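PDB 4QOR: catalase from Bacillus pumilus, which catalyses the breakdown of hydrogen peroxide to water and oxygen, working as a tetramer with haem in each subunit. Local coordinates for residues T107-R112 against T179-D184. Residues are numbered along the deposited sequence; the frame is centred on the assembly and turned at random.
Sequences TLRDPR and TWLFSD. With 2CH (2-chlorophenol), chain G.
The CA atoms nearest each other across the contact are those of P111 and L181, 7.0 Å apart, where segment 107-112, in the loop between strands 88-96 and 113-120 of the catalase beta-barrel, passes the end of helix 175-181. The P111 side chain lies about 8 Å from the haem. R109 does most of the bridging. Its CG stands anti to the backbone N (chi1 -174°), and after a bend at chi3 the NH1 reaches L181 O at 3.0 Å, in the carbonyl plane, with an N-H...O angle of 150°. The same NH1 bonds weakly to S183 O, while a water links R109 NH2 to D184 OD1, which also accepts from N443 of helix 434-448. Over one face of the F182 ring, toward its rim, lies R109 CD, 4.0 Å from the centroid in a CH-pi contact. With an alanine at R109, L181 O would probably lose this donor, the water its link to the loop, and F182 the CD contact on its face. L181 CD1 fits against P111 CD at 3.7 Å. R112 grips L108 O end-on with NH1 and NH2, and NH1 also bonds D110 O, which probably helps hold the loop's curve. Carbonyls at NH1 and water at NH2 thus hold the R109 guanidinium, while L181 CD2, F182 CZ, R109 O and D110 OD1 border a bound 2-chlorophenol; D110 OD2 accepts from V98 N and I99 N.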
# COMPACT_ATOMS: atom_id res chain seq x y z
N THR A 107 20.58 7.93 23.55
CA THR A 107 21.76 7.72 24.43
C THR A 107 22.51 6.43 24.08
O THR A 107 23.51 6.08 24.72
CB THR A 107 21.29 7.59 25.91
OG1 THR A 107 20.16 6.73 25.94
CG2 THR A 107 20.87 8.92 26.49
N LEU A 108 22.05 5.74 23.05
CA LEU A 108 22.71 4.55 22.58
C LEU A 108 23.93 4.88 21.72
O LEU A 108 23.99 5.94 21.07
CB LEU A 108 21.76 3.70 21.78
CG LEU A 108 20.39 3.43 22.46
CD1 LEU A 108 19.56 2.54 21.56
CD2 LEU A 108 20.57 2.79 23.84
N ARG A 109 24.87 3.94 21.67
CA ARG A 109 25.99 4.02 20.72
C ARG A 109 25.51 3.81 19.26
O ARG A 109 24.73 2.91 19.00
CB ARG A 109 27.04 2.96 21.08
CG ARG A 109 28.32 3.03 20.26
CD ARG A 109 29.42 2.13 20.83
NE ARG A 109 29.66 2.36 22.26
CZ ARG A 109 30.32 3.39 22.77
NH1 ARG A 109 30.94 4.28 22.00
NH2 ARG A 109 30.44 3.49 24.08
N ASP A 110 26.01 4.63 18.35
CA ASP A 110 25.61 4.59 16.95
C ASP A 110 26.30 5.76 16.31
O ASP A 110 26.40 6.81 16.93
CB ASP A 110 24.06 4.78 16.81
CG ASP A 110 23.33 3.56 16.25
OD1 ASP A 110 23.94 2.52 15.86
OD2 ASP A 110 22.05 3.62 16.26
N PRO A 111 26.66 5.65 15.02
CA PRO A 111 26.74 6.88 14.22
C PRO A 111 25.48 7.70 14.32
O PRO A 111 24.41 7.17 14.57
CB PRO A 111 26.90 6.38 12.78
CG PRO A 111 27.28 4.94 12.92
CD PRO A 111 26.60 4.46 14.17
N ARG A 112 25.62 8.99 14.06
CA ARG A 112 24.49 9.83 13.91
C ARG A 112 24.36 10.32 12.48
O ARG A 112 25.33 10.72 11.87
CB ARG A 112 24.61 11.02 14.85
CG ARG A 112 23.86 10.88 16.17
CD ARG A 112 24.35 9.68 16.97
NE ARG A 112 23.68 9.59 18.25
CZ ARG A 112 23.84 8.59 19.13
NH1 ARG A 112 24.63 7.58 18.86
NH2 ARG A 112 23.15 8.60 20.27
N THR A 179 37.17 1.69 15.31
CA THR A 179 38.11 2.48 16.07
C THR A 179 37.61 3.92 16.34
O THR A 179 38.02 4.54 17.34
CB THR A 179 39.46 2.51 15.33
OG1 THR A 179 39.87 1.14 15.13
CG2 THR A 179 40.49 3.26 16.13
N TRP A 180 36.73 4.46 15.48
CA TRP A 180 36.06 5.71 15.78
C TRP A 180 34.83 5.51 16.67
O TRP A 180 34.59 6.28 17.61
CB TRP A 180 35.59 6.41 14.49
CG TRP A 180 36.61 7.07 13.65
CD1 TRP A 180 37.52 6.46 12.86
CD2 TRP A 180 36.80 8.49 13.45
NE1 TRP A 180 38.26 7.39 12.20
CE2 TRP A 180 37.85 8.65 12.57
CE3 TRP A 180 36.21 9.62 13.98
CZ2 TRP A 180 38.33 9.89 12.19
CZ3 TRP A 180 36.67 10.86 13.59
CH2 TRP A 180 37.73 10.98 12.73
N LEU A 181 34.01 4.54 16.31
CA LEU A 181 32.67 4.37 16.93
C LEU A 181 32.76 3.95 18.40
O LEU A 181 31.86 4.23 19.18
CB LEU A 181 31.88 3.33 16.16
CG LEU A 181 30.45 3.03 16.62
CD1 LEU A 181 29.52 4.20 16.42
CD2 LEU A 181 29.94 1.80 15.90
N PHE A 182 33.86 3.28 18.77
CA PHE A 182 34.05 2.88 20.13
C PHE A 182 34.88 3.85 20.94
O PHE A 182 35.12 3.61 22.16
CB PHE A 182 34.55 1.44 20.18
CG PHE A 182 33.44 0.45 20.03
CD1 PHE A 182 32.66 0.12 21.13
CD2 PHE A 182 33.11 -0.07 18.81
CE1 PHE A 182 31.59 -0.74 21.00
CE2 PHE A 182 32.05 -0.94 18.67
CZ PHE A 182 31.30 -1.30 19.77
N SER A 183 35.25 4.99 20.36
CA SER A 183 35.62 6.14 21.18
C SER A 183 34.35 6.66 21.80
O SER A 183 33.28 6.12 21.53
CB SER A 183 36.30 7.22 20.36
OG SER A 183 35.39 7.98 19.58
N ASP A 184 34.43 7.69 22.61
CA ASP A 184 33.22 8.23 23.15
C ASP A 184 32.40 9.01 22.12
O ASP A 184 31.27 9.36 22.38
CB ASP A 184 33.48 9.07 24.40
CG ASP A 184 33.90 8.20 25.62
OD1 ASP A 184 33.59 6.99 25.74
OD2 ASP A 184 34.55 8.81 26.49
C1 2CH G . 27.29 -0.19 15.91
C2 2CH G . 26.26 0.50 16.50
C3 2CH G . 26.12 0.33 17.87
C4 2CH G . 26.95 -0.51 18.63
C5 2CH G . 27.99 -1.20 18.06
C6 2CH G . 28.17 -1.05 16.70
O 2CH G . 27.59 -0.12 14.59
CL8 2CH G . 29.42 -1.87 15.71
O HOH W 1 30.79 6.49 24.87